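PDB 5NGG: Blr6230 protein from Bradyrhizobium diazoefficiens USDA 110, which is a subclass B3 metallo-beta-lactamase, BJP-1, a zinc enzyme that probably hydrolyses the amide bond of the beta-lactam ring in antibiotics. Local coordinates for residues P175-P179 with Y216-D222; T100-H106 with G240-E244; V205-V211 with Q283-T288; A228-A232 with L269-T274. All coordinates share one frame. Where two conformers were deposited one is given. Residues are numbered along the deposited sequence.

Contact 1 of 4, residues P175-P179 with Y216-D222. With ZN (zinc ion), chain D.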
loop_
_atom_site.group_PDB
_atom_site.type_symbol
_atom_site.label_atom_id
_atom_site.label_comp_id
_atom_site.label_asym_id
_atom_site.label_seq_id
_atom_site.Cartn_x
_atom_site.Cartn_y
_atom_site.Cartn_z
ATOM N N PRO A 175 0.415 -3.868 11.507
ATOM C CA PRO A 175 -0.217 -5.122 11.114
ATOM C C PRO A 175 -1.728 -5.140 11.292
ATOM O O PRO A 175 -2.307 -4.284 11.961
ATOM C CB PRO A 175 0.445 -6.150 12.040
ATOM C CG PRO A 175 0.744 -5.363 13.278
ATOM C CD PRO A 175 1.233 -4.037 12.729
ATOM N N GLY A 176 -2.346 -6.145 10.690
ATOM C CA GLY A 176 -3.790 -6.395 10.780
ATOM C C GLY A 176 -4.276 -6.821 9.422
ATOM O O GLY A 176 -4.609 -7.991 9.201
ATOM N N HIS A 177 -4.264 -5.895 8.464
ATOM C CA HIS A 177 -4.704 -6.233 7.126
ATOM C C HIS A 177 -3.800 -7.353 6.532
ATOM O O HIS A 177 -4.281 -8.197 5.764
ATOM C CB HIS A 177 -4.738 -4.963 6.255
ATOM C CG HIS A 177 -5.202 -5.204 4.861
ATOM N ND1 HIS A 177 -6.526 -5.248 4.491
ATOM C CD2 HIS A 177 -4.494 -5.462 3.748
ATOM C CE1 HIS A 177 -6.599 -5.492 3.188
ATOM N NE2 HIS A 177 -5.383 -5.645 2.717
ATOM N N SER A 178 -2.509 -7.327 6.869
ATOM C CA SER A 178 -1.620 -8.469 6.680
ATOM C C SER A 178 -0.706 -8.520 7.899
ATOM O O SER A 178 -0.570 -7.515 8.611
ATOM C CB SER A 178 -0.799 -8.339 5.390
ATOM O OG SER A 178 0.247 -7.378 5.544
ATOM N N PRO A 179 -0.051 -9.660 8.138
ATOM C CA PRO A 179 0.785 -9.737 9.339
ATOM C C PRO A 179 2.003 -8.810 9.326
ATOM O O PRO A 179 2.450 -8.372 10.395
ATOM C CB PRO A 179 1.167 -11.223 9.426
ATOM C CG PRO A 179 0.988 -11.737 8.050
ATOM C CD PRO A 179 -0.163 -10.973 7.469
ATOM N N TYR A 216 -4.651 -15.122 10.443
ATOM C CA TYR A 216 -3.405 -15.438 11.125
ATOM C C TYR A 216 -3.604 -15.172 12.616
ATOM O O TYR A 216 -4.534 -14.435 13.010
ATOM C CB TYR A 216 -2.218 -14.658 10.534
ATOM C CG TYR A 216 -2.194 -13.177 10.805
ATOM C CD1 TYR A 216 -1.603 -12.677 11.958
ATOM C CD2 TYR A 216 -2.750 -12.268 9.905
ATOM C CE1 TYR A 216 -1.568 -11.333 12.231
ATOM C CE2 TYR A 216 -2.718 -10.901 10.173
ATOM C CZ TYR A 216 -2.118 -10.446 11.341
ATOM O OH TYR A 216 -2.048 -9.106 11.607
ATOM N N ALA A 217 -2.742 -15.764 13.440
ATOM C CA ALA A 217 -2.866 -15.655 14.888
ATOM C C ALA A 217 -2.560 -14.246 15.369
ATOM O O ALA A 217 -1.501 -13.700 15.070
ATOM C CB ALA A 217 -1.943 -16.653 15.580
ATOM N N GLY A 218 -3.478 -13.689 16.157
ATOM C CA GLY A 218 -3.332 -12.351 16.731
ATOM C C GLY A 218 -3.844 -11.224 15.848
ATOM O O GLY A 218 -3.631 -10.046 16.173
ATOM N N ILE A 219 -4.568 -11.574 14.776
ATOM C CA ILE A 219 -5.029 -10.574 13.818
ATOM C C ILE A 219 -5.895 -9.478 14.450
ATOM O O ILE A 219 -5.730 -8.301 14.125
ATOM C CB ILE A 219 -5.712 -11.246 12.608
ATOM C CG1 ILE A 219 -6.032 -10.225 11.521
ATOM C CG2 ILE A 219 -6.969 -12.015 12.991
ATOM C CD1 ILE A 219 -6.430 -10.871 10.206
ATOM N N VAL A 220 -6.829 -9.846 15.333
ATOM C CA VAL A 220 -7.689 -8.837 15.927
ATOM C C VAL A 220 -6.865 -7.795 16.721
ATOM O O VAL A 220 -7.067 -6.596 16.608
ATOM C CB VAL A 220 -8.816 -9.490 16.763
ATOM C CG1 VAL A 220 -9.551 -8.447 17.608
ATOM C CG2 VAL A 220 -9.791 -10.251 15.865
ATOM N N ASP A 221 -5.977 -8.284 17.588
ATOM C CA ASP A 221 -5.111 -7.416 18.370
ATOM C C ASP A 221 -4.280 -6.499 17.484
ATOM O O ASP A 221 -4.131 -5.308 17.800
ATOM C CB ASP A 221 -4.215 -8.243 19.305
ATOM C CG ASP A 221 -4.959 -8.829 20.488
ATOM O OD1 ASP A 221 -5.777 -8.121 21.095
ATOM O OD2 ASP A 221 -4.691 -9.991 20.816
ATOM N N ASP A 222 -3.754 -7.041 16.378
ATOM C CA ASP A 222 -2.975 -6.240 15.439
ATOM C C ASP A 222 -3.802 -5.056 14.883
ATOM O O ASP A 222 -3.339 -3.905 14.885
ATOM C CB ASP A 222 -2.398 -7.121 14.330
ATOM C CG ASP A 222 -1.197 -7.950 14.756
ATOM O OD1 ASP A 222 -0.601 -7.749 15.855
ATOM O OD2 ASP A 222 -0.783 -8.788 13.918
HETATM ZN ZN ZN D . -4.649 -6.147 0.850
HETATM O O HOH W 1 -5.453 -5.834 -0.789
#
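Gly176 comes within 4.7 Å of Asp222, CA to CA, where the loop 175-179 meets the first turn of the helix that begins at Ile219; at the other end Pro179 CA and Tyr216 CA are 7.3 Å apart. The loop carries His177, a zinc ligand of the metallo-beta-lactamase alpha-beta/beta-alpha fold, and illustrates a division of tasks: Pro175, Gly176 and Pro179 pack on 216-222, while His177 itself serves the metal. Tyr216 opens a type II turn that ends at Ile219, with Gly218 as N-cap of the helix. Gly176 has a backbone conformation (phi 140°, psi -69°) that calls for glycine, since a CB would be jammed against the carbonyl O of Pro175. One face of the Tyr216 ring covers Pro179, whose CB sits 3.8 Å from the ring centroid, almost on the ring normal, a CH-pi contact. Pro175 CB touches Asp222 OD2 at 3.5 Å, and that carboxylate also forms a salt bridge with Arg126. The CA-to-CB bond of His177 points away from 216-222; its NE2 binds zinc at 2.1 Å. Tyr216 and Asp222 are joined to each other within their own segment, the phenol OH donating to Asp222 OD2 at 2.7 Å.

Contact 2 of 4, residues T100-H106 with G240-E244. With ZN (zinc ion), chain C; ZN (zinc ion), chain D.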
loop_
_atom_site.group_PDB
_atom_site.type_symbol
_atom_site.label_atom_id
_atom_site.label_comp_id
_atom_site.label_asym_id
_atom_site.label_seq_id
_atom_site.Cartn_x
_atom_site.Cartn_y
_atom_site.Cartn_z
ATOM N N THR A 100 3.941 -2.086 0.852
ATOM C CA THR A 100 3.071 -1.821 2.008
ATOM C C THR A 100 2.591 -3.150 2.605
ATOM O O THR A 100 2.756 -3.419 3.792
ATOM C CB THR A 100 1.838 -0.978 1.638
ATOM O OG1 THR A 100 1.177 -1.548 0.503
ATOM C CG2 THR A 100 2.235 0.480 1.409
ATOM N N HIS A 101 1.991 -4.009 1.787
ATOM C CA HIS A 101 1.549 -5.318 2.299
ATOM C C HIS A 101 1.414 -6.318 1.163
ATOM O O HIS A 101 1.205 -5.966 0.006
ATOM C CB HIS A 101 0.262 -5.218 3.120
ATOM C CG HIS A 101 -0.969 -5.034 2.294
ATOM N ND1 HIS A 101 -1.535 -3.804 2.026
ATOM C CD2 HIS A 101 -1.795 -5.948 1.740
ATOM C CE1 HIS A 101 -2.627 -3.971 1.299
ATOM N NE2 HIS A 101 -2.798 -5.263 1.088
ATOM N N ALA A 102 1.521 -7.587 1.528
ATOM C CA ALA A 102 1.765 -8.657 0.564
ATOM C C ALA A 102 0.484 -9.356 0.094
ATOM O O ALA A 102 0.298 -10.536 0.341
ATOM C CB ALA A 102 2.734 -9.649 1.173
ATOM N N HIS A 103 -0.381 -8.629 -0.606
ATOM C CA HIS A 103 -1.524 -9.178 -1.335
ATOM C C HIS A 103 -1.344 -8.921 -2.820
ATOM O O HIS A 103 -0.698 -7.942 -3.207
ATOM C CB HIS A 103 -2.844 -8.542 -0.885
ATOM C CG HIS A 103 -3.260 -8.901 0.493
ATOM N ND1 HIS A 103 -4.133 -8.120 1.203
ATOM C CD2 HIS A 103 -2.958 -9.965 1.278
ATOM C CE1 HIS A 103 -4.361 -8.688 2.372
ATOM N NE2 HIS A 103 -3.658 -9.807 2.446
ATOM N N LEU A 104 -1.920 -9.803 -3.636
ATOM C CA LEU A 104 -1.676 -9.796 -5.092
ATOM C C LEU A 104 -1.994 -8.486 -5.798
ATOM O O LEU A 104 -1.408 -8.212 -6.823
ATOM C CB LEU A 104 -2.417 -10.924 -5.795
ATOM C CG LEU A 104 -3.886 -10.752 -6.148
ATOM C CD1 LEU A 104 -4.319 -11.812 -7.163
ATOM C CD2 LEU A 104 -4.754 -10.796 -4.915
ATOM N N ASP A 105 -2.932 -7.691 -5.263
ATOM C CA ASP A 105 -3.262 -6.417 -5.873
ATOM C C ASP A 105 -2.194 -5.350 -5.666
ATOM O O ASP A 105 -2.270 -4.281 -6.289
ATOM C CB ASP A 105 -4.662 -5.928 -5.453
ATOM C CG ASP A 105 -4.905 -5.838 -3.953
ATOM O OD1 ASP A 105 -4.451 -6.734 -3.191
ATOM O OD2 ASP A 105 -5.601 -4.844 -3.583
ATOM N N HIS A 106 -1.190 -5.647 -4.833
ATOM C CA HIS A 106 -0.053 -4.749 -4.608
ATOM C C HIS A 106 1.295 -5.368 -4.971
ATOM O O HIS A 106 2.281 -4.648 -5.101
ATOM C CB HIS A 106 -0.039 -4.267 -3.162
ATOM C CG HIS A 106 -1.378 -3.743 -2.732
ATOM N ND1 HIS A 106 -1.917 -2.589 -3.259
ATOM C CD2 HIS A 106 -2.347 -4.293 -1.975
ATOM C CE1 HIS A 106 -3.152 -2.445 -2.815
ATOM N NE2 HIS A 106 -3.439 -3.464 -2.016
ATOM N N GLY A 240 -1.924 5.890 0.502
ATOM C CA GLY A 240 -2.253 4.510 0.761
ATOM C C GLY A 240 -2.260 3.692 -0.507
ATOM O O GLY A 240 -2.058 4.220 -1.599
ATOM N N PRO A 241 -2.515 2.377 -0.388
ATOM C CA PRO A 241 -2.346 1.492 -1.548
ATOM C C PRO A 241 -3.573 1.398 -2.455
ATOM O O PRO A 241 -3.493 0.761 -3.504
ATOM C CB PRO A 241 -1.966 0.161 -0.923
ATOM C CG PRO A 241 -2.558 0.186 0.417
ATOM C CD PRO A 241 -2.693 1.617 0.859
ATOM N N HIS A 242 -4.669 2.066 -2.074
ATOM C CA HIS A 242 -5.831 2.269 -2.926
ATOM C C HIS A 242 -6.172 3.746 -2.832
ATOM O O HIS A 242 -6.106 4.323 -1.738
ATOM C CB HIS A 242 -7.015 1.398 -2.467
ATOM C CG HIS A 242 -6.774 -0.067 -2.624
ATOM N ND1 HIS A 242 -6.894 -0.737 -3.827
ATOM C CD2 HIS A 242 -6.417 -1.003 -1.723
ATOM C CE1 HIS A 242 -6.619 -2.022 -3.640
ATOM N NE2 HIS A 242 -6.325 -2.211 -2.372
ATOM N N PRO A 243 -6.577 4.370 -3.953
ATOM C CA PRO A 243 -6.832 5.818 -3.920
ATOM C C PRO A 243 -7.970 6.239 -2.992
ATOM O O PRO A 243 -7.981 7.364 -2.510
ATOM C CB PRO A 243 -7.048 6.173 -5.401
ATOM C CG PRO A 243 -7.259 4.891 -6.108
ATOM C CD PRO A 243 -6.657 3.803 -5.310
ATOM N N GLU A 244 -8.896 5.314 -2.752
ATOM C CA GLU A 244 -10.012 5.506 -1.835
ATOM C C GLU A 244 -9.579 5.819 -0.405
ATOM O O GLU A 244 -10.311 6.524 0.311
ATOM C CB GLU A 244 -10.913 4.270 -1.879
ATOM C CG GLU A 244 -11.612 4.110 -3.221
ATOM C CD GLU A 244 -10.881 3.224 -4.231
ATOM O OE1 GLU A 244 -9.644 2.991 -4.163
ATOM O OE2 GLU A 244 -11.580 2.743 -5.147
HETATM ZN ZN ZN C . -5.399 -3.968 -1.657
HETATM ZN ZN ZN D . -4.649 -6.147 0.850
HETATM O O HOH W 1 -5.453 -5.834 -0.789
#
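Metal coordination is the main link here: a loop running into the short helix 104-107 and a second loop far away in sequence meet at the buried dinuclear zinc centre, near the middle of the chain, where the metallo-beta-lactamase fold places its active site. Segment 100-106 follows strand 94-98 and carries the His-X-His-X-Asp-His signature, while 240-244 follows strand 237-239 and contributes one histidine. The zinc of chain C joins them, bound by Asp105 OD2, His106 NE2 and His242 NE2, each at 2.1 Å. The zinc of chain D takes His101 NE2 and His103 ND1, also at 2.1 Å each, and is completed on the protein side by His177. Water 1 bridges the metals, 1.9 Å from the zinc of chain D and 2.1 Å from that of chain C, and donates to Asp105 OD1 at 2.8 Å. In this family such a bridging water or hydroxide is regarded as the probable nucleophile. Sharing a metal also brings rings together: the edge of the His106 ring points to the face of the His242 ring in an offset edge-to-face pair, centroids 4.7 Å apart and planes at 74°. Pro241 packs against His106, its CB 3.4 Å from His106 CE1. Around the site, Thr100 OG1 hydrogen-bonds to Asp70, and His242 ND1 to Gly54 O; Ala102 rests on helix 128-133, and Pro243 on helix 248-253.

Contact 3 of 4, residues V205-V211 with Q283-T288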
loop_
_atom_site.group_PDB
_atom_site.type_symbol
_atom_site.label_atom_id
_atom_site.label_comp_id
_atom_site.label_asym_id
_atom_site.label_seq_id
_atom_site.Cartn_x
_atom_site.Cartn_y
_atom_site.Cartn_z
ATOM N N VAL A 205 -10.808 -4.675 6.682
ATOM C CA VAL A 205 -11.005 -6.096 6.941
ATOM C C VAL A 205 -10.931 -6.911 5.646
ATOM O O VAL A 205 -10.268 -7.954 5.597
ATOM C CB VAL A 205 -12.317 -6.339 7.694
ATOM C CG1 VAL A 205 -12.593 -7.826 7.830
ATOM C CG2 VAL A 205 -12.234 -5.710 9.091
ATOM N N ALA A 206 -11.617 -6.433 4.605
ATOM C CA ALA A 206 -11.557 -7.008 3.255
ATOM C C ALA A 206 -11.828 -8.521 3.345
ATOM O O ALA A 206 -12.877 -8.894 3.882
ATOM C CB ALA A 206 -10.235 -6.625 2.593
ATOM N N LEU A 207 -10.941 -9.379 2.842
ATOM C CA LEU A 207 -11.161 -10.827 2.794
ATOM C C LEU A 207 -10.726 -11.543 4.066
ATOM O O LEU A 207 -10.859 -12.754 4.145
ATOM C CB LEU A 207 -10.446 -11.452 1.590
ATOM C CG LEU A 207 -10.892 -10.953 0.227
ATOM C CD1 LEU A 207 -10.057 -11.669 -0.817
ATOM C CD2 LEU A 207 -12.392 -11.171 -0.002
ATOM N N ASN A 208 -10.173 -10.834 5.044
ATOM C CA ASN A 208 -9.643 -11.525 6.218
ATOM C C ASN A 208 -10.718 -12.096 7.146
ATOM O O ASN A 208 -11.789 -11.519 7.322
ATOM C CB ASN A 208 -8.752 -10.588 7.020
ATOM C CG ASN A 208 -7.466 -10.267 6.297
ATOM O OD1 ASN A 208 -6.928 -11.089 5.519
ATOM N ND2 ASN A 208 -6.921 -9.101 6.564
ATOM N N ARG A 209 -10.393 -13.246 7.722
ATOM C CA ARG A 209 -11.218 -13.874 8.755
ATOM C C ARG A 209 -10.649 -13.444 10.113
ATOM O O ARG A 209 -9.461 -13.609 10.382
ATOM C CB ARG A 209 -11.147 -15.391 8.613
ATOM C CG ARG A 209 -11.690 -15.901 7.287
ATOM C CD ARG A 209 -11.902 -17.417 7.282
ATOM N NE ARG A 209 -10.663 -18.100 7.652
ATOM C CZ ARG A 209 -9.658 -18.407 6.821
ATOM N NH1 ARG A 209 -9.769 -18.244 5.508
ATOM N NH2 ARG A 209 -8.541 -18.944 7.313
ATOM N N LEU A 210 -11.522 -12.903 10.950
ATOM C CA LEU A 210 -11.151 -12.372 12.263
ATOM C C LEU A 210 -11.340 -13.343 13.416
ATOM O O LEU A 210 -10.654 -13.211 14.440
ATOM C CB LEU A 210 -11.954 -11.087 12.527
ATOM C CG LEU A 210 -11.800 -9.979 11.470
ATOM C CD1 LEU A 210 -12.733 -8.837 11.807
ATOM C CD2 LEU A 210 -10.364 -9.496 11.365
ATOM N N VAL A 211 -12.281 -14.268 13.247
ATOM C CA VAL A 211 -12.690 -15.210 14.275
ATOM C C VAL A 211 -12.944 -16.558 13.612
ATOM O O VAL A 211 -13.073 -16.627 12.380
ATOM C CB VAL A 211 -13.965 -14.730 15.005
ATOM C CG1 VAL A 211 -13.655 -13.528 15.894
ATOM C CG2 VAL A 211 -15.087 -14.401 14.027
ATOM N N GLN A 283 -17.654 -5.472 11.188
ATOM C CA GLN A 283 -17.240 -6.751 10.601
ATOM C C GLN A 283 -16.969 -7.819 11.645
ATOM O O GLN A 283 -17.319 -8.981 11.414
ATOM C CB GLN A 283 -16.012 -6.596 9.719
ATOM C CG GLN A 283 -16.158 -5.603 8.577
ATOM C CD GLN A 283 -17.427 -5.799 7.775
ATOM O OE1 GLN A 283 -17.800 -6.922 7.445
ATOM N NE2 GLN A 283 -18.088 -4.706 7.440
ATOM N N LEU A 284 -16.351 -7.451 12.765
ATOM C CA LEU A 284 -16.130 -8.425 13.838
ATOM C C LEU A 284 -17.443 -8.986 14.366
ATOM O O LEU A 284 -17.588 -10.196 14.568
ATOM C CB LEU A 284 -15.315 -7.785 14.970
ATOM C CG LEU A 284 -14.943 -8.689 16.126
ATOM C CD1 LEU A 284 -14.075 -9.841 15.664
ATOM C CD2 LEU A 284 -14.247 -7.879 17.229
ATOM N N ALA A 285 -18.417 -8.113 14.554
ATOM C CA ALA A 285 -19.746 -8.546 15.004
ATOM C C ALA A 285 -20.407 -9.452 13.974
ATOM O O ALA A 285 -21.008 -10.471 14.325
ATOM C CB ALA A 285 -20.632 -7.339 15.306
ATOM N N LYS A 286 -20.283 -9.099 12.706
ATOM C CA LYS A 286 -20.884 -9.894 11.643
ATOM C C LYS A 286 -20.279 -11.298 11.580
ATOM O O LYS A 286 -20.991 -12.313 11.480
ATOM C CB LYS A 286 -20.702 -9.182 10.303
ATOM C CG LYS A 286 -21.214 -9.947 9.091
ATOM C CD LYS A 286 -21.018 -9.126 7.827
ATOM C CE LYS A 286 -21.314 -9.941 6.574
ATOM N NZ LYS A 286 -21.460 -9.073 5.378
ATOM N N GLN A 287 -18.953 -11.359 11.593
ATOM C CA GLN A 287 -18.276 -12.658 11.535
ATOM C C GLN A 287 -18.526 -13.489 12.777
ATOM O O GLN A 287 -18.640 -14.706 12.687
ATOM C CB GLN A 287 -16.777 -12.453 11.328
ATOM C CG GLN A 287 -16.426 -11.856 9.976
ATOM C CD GLN A 287 -14.945 -11.897 9.682
ATOM O OE1 GLN A 287 -14.195 -12.676 10.307
ATOM N NE2 GLN A 287 -14.504 -11.062 8.728
ATOM N N THR A 288 -18.605 -12.841 13.938
ATOM C CA THR A 288 -18.920 -13.546 15.172
ATOM C C THR A 288 -20.314 -14.153 15.082
ATOM O O THR A 288 -20.506 -15.328 15.440
ATOM C CB THR A 288 -18.789 -12.600 16.371
ATOM O OG1 THR A 288 -17.426 -12.164 16.459
ATOM C CG2 THR A 288 -19.158 -13.254 17.685
#
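Gln287, the residue most covered by this contact, shows how one amide side chain can satisfy an irregular backbone. From helix 268-291 it reaches the loop 205-211 and uses both ends of its carboxamide: NE2 donates to Asn208 O at 3.1 Å, and OE1 accepts from Leu210 N at 2.8 Å, nearly straight at 175°. These groups lie on either side of Arg209 in sequence, at the end of the type II' turn from Val205 to Asn208 and just beyond it. Val211 is next in buried area; its CG2 lies 3.7 Å from Gln287 CB and its CG1 3.7 Å from Leu284 CD1. Leu210 also faces the helix, its CB 4.0 Å from Leu284 CD1, and its side chain packs further on Phe280 and on helix 219-232. Asn208 turns its own amide away from this helix, to Tyr136, Tyr223 and the carbonyl of His177, a zinc ligand. The chemistry thus pairs a two-point amide-to-backbone recognition with apolar packing, so that a loop lacking regular structure has two of its peptide groups matched by one helix side chain.

Contact 4 of 4, residues A228-A232 with L269-T274. With ZN (zinc ion), chain E.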
loop_
_atom_site.group_PDB
_atom_site.type_symbol
_atom_site.label_atom_id
_atom_site.label_comp_id
_atom_site.label_asym_id
_atom_site.label_seq_id
_atom_site.Cartn_x
_atom_site.Cartn_y
_atom_site.Cartn_z
ATOM N N ALA A 228 -5.166 2.612 16.710
ATOM C CA ALA A 228 -4.682 3.540 17.755
ATOM C C ALA A 228 -3.373 4.211 17.355
ATOM O O ALA A 228 -3.208 5.427 17.526
ATOM C CB ALA A 228 -4.493 2.804 19.058
ATOM N N LYS A 229 -2.440 3.428 16.833
ATOM C CA LYS A 229 -1.148 3.948 16.381
ATOM C C LYS A 229 -1.347 5.020 15.307
ATOM O O LYS A 229 -0.759 6.108 15.388
ATOM C CB LYS A 229 -0.280 2.806 15.846
ATOM C CG LYS A 229 1.081 3.199 15.285
ATOM C CD LYS A 229 1.846 1.961 14.855
ATOM C CE LYS A 229 3.141 2.276 14.150
ATOM N NZ LYS A 229 4.080 2.969 15.027
ATOM N N ALA A 230 -2.215 4.746 14.347
ATOM C CA ALA A 230 -2.481 5.681 13.274
ATOM C C ALA A 230 -3.026 7.006 13.787
ATOM O O ALA A 230 -2.609 8.074 13.323
ATOM C CB ALA A 230 -3.435 5.054 12.271
ATOM N N LYS A 231 -3.937 6.938 14.754
ATOM C CA LYS A 231 -4.525 8.162 15.290
ATOM C C LYS A 231 -3.495 9.025 16.032
ATOM O O LYS A 231 -3.703 10.238 16.198
ATOM C CB LYS A 231 -5.707 7.839 16.204
ATOM C CG LYS A 231 -6.915 7.288 15.466
ATOM C CD LYS A 231 -8.040 7.079 16.443
ATOM C CE LYS A 231 -9.170 6.274 15.861
ATOM N NZ LYS A 231 -10.322 6.317 16.802
ATOM N N ALA A 232 -2.425 8.408 16.534
ATOM C CA ALA A 232 -1.406 9.124 17.302
ATOM C C ALA A 232 -0.238 9.664 16.472
ATOM O O ALA A 232 0.575 10.431 16.999
ATOM C CB ALA A 232 -0.875 8.234 18.413
ATOM N N LEU A 269 -5.617 11.266 8.712
ATOM C CA LEU A 269 -5.362 9.925 9.180
ATOM C C LEU A 269 -6.193 9.628 10.447
ATOM O O LEU A 269 -6.714 8.528 10.585
ATOM C CB LEU A 269 -3.869 9.700 9.381
ATOM C CG LEU A 269 -3.442 8.341 9.921
ATOM C CD1 LEU A 269 -4.000 7.203 9.086
ATOM C CD2 LEU A 269 -1.921 8.283 10.005
ATOM N N VAL A 270 -6.375 10.611 11.336
ATOM C CA VAL A 270 -7.275 10.416 12.477
ATOM C C VAL A 270 -8.699 10.114 12.001
ATOM O O VAL A 270 -9.329 9.174 12.496
ATOM C CB VAL A 270 -7.296 11.648 13.391
ATOM C CG1 VAL A 270 -8.409 11.532 14.423
ATOM C CG2 VAL A 270 -5.963 11.809 14.086
ATOM N N THR A 271 -9.225 10.893 11.070
ATOM C CA THR A 271 -10.577 10.671 10.562
ATOM C C THR A 271 -10.707 9.292 9.882
ATOM O O THR A 271 -11.676 8.543 10.097
ATOM C CB THR A 271 -10.987 11.778 9.583
ATOM O OG1 THR A 271 -10.889 13.036 10.244
ATOM C CG2 THR A 271 -12.406 11.585 9.037
ATOM N N TYR A 272 -9.724 8.976 9.053
ATOM C CA TYR A 272 -9.772 7.721 8.302
ATOM C C TYR A 272 -9.659 6.503 9.228
ATOM O O TYR A 272 -10.426 5.541 9.103
ATOM C CB TYR A 272 -8.683 7.704 7.216
ATOM C CG TYR A 272 -8.776 6.462 6.353
ATOM C CD1 TYR A 272 -9.885 6.233 5.539
ATOM C CD2 TYR A 272 -7.746 5.521 6.338
ATOM C CE1 TYR A 272 -9.971 5.098 4.755
ATOM C CE2 TYR A 272 -7.846 4.371 5.583
ATOM C CZ TYR A 272 -8.948 4.161 4.790
ATOM O OH TYR A 272 -9.031 3.019 4.044
ATOM N N ALA A 273 -8.731 6.557 10.186
ATOM C CA ALA A 273 -8.563 5.460 11.147
ATOM C C ALA A 273 -9.821 5.274 12.000
ATOM O O ALA A 273 -10.157 4.141 12.360
ATOM C CB ALA A 273 -7.347 5.651 12.031
ATOM N N THR A 274 -10.502 6.371 12.331
ATOM C CA THR A 274 -11.769 6.277 13.043
ATOM C C THR A 274 -12.804 5.542 12.180
ATOM O O THR A 274 -13.505 4.642 12.664
ATOM C CB THR A 274 -12.268 7.684 13.431
ATOM O OG1 THR A 274 -11.287 8.332 14.244
ATOM C CG2 THR A 274 -13.589 7.645 14.198
HETATM ZN ZN ZN E . 5.926 3.651 14.343
#
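Two antiparallel helices pack on the outer side of the five-stranded sheet in this contact, a layer that also supplies a ligand to a zinc site apart from the dinuclear centre. The axes of 228-232 and 269-274 approach to 8.3 Å with a signed crossing angle of -162°. Small residues allow this closeness: Ala230 CB lies 4.0 Å from Ala273 CB and 3.9 Å from Leu269 CD1, and Lys231 and Val270 come within 4.5 Å, CA to CA. Lys231 lays its aliphatic chain across the partner helix, CG 3.8 Å from Ala273 CB, before NZ makes a weak 3.4 Å hydrogen bond to Thr274 OG1, which itself donates to Val270 O at 2.8 Å. On another face of its helix, Lys229 NZ binds the zinc of chain E at 2.1 Å, together with Glu158 and His172. Leu269 and Tyr272 touch Leu238 of strand 237-239. Such helices laid over a sheet form an outer layer of the alpha-beta/beta-alpha sandwich typical of metallo-beta-lactamases.

Overall arrangement
Following the chain, 100-106 is met first and finds its partner only at 240-244, so contact 2 closes a long loop that brings together the ends of strands from both sheets. Contact 1 lies wholly within that span, joining the loop after strand 167-173 to the start of helix 219-232, and meets contact 2 at the shared zinc and water. Contact 3 crosses both: it starts at 205-211, between the segments of contact 1, and ends at 283-288. Contact 4 also crosses contact 2, follows contact 1 in series and falls within contact 3's span. Helix 219-232 thus serves contacts 1 and 4, helix 268-291 contacts 3 and 4, linking the outer helices to the metal-bearing loops.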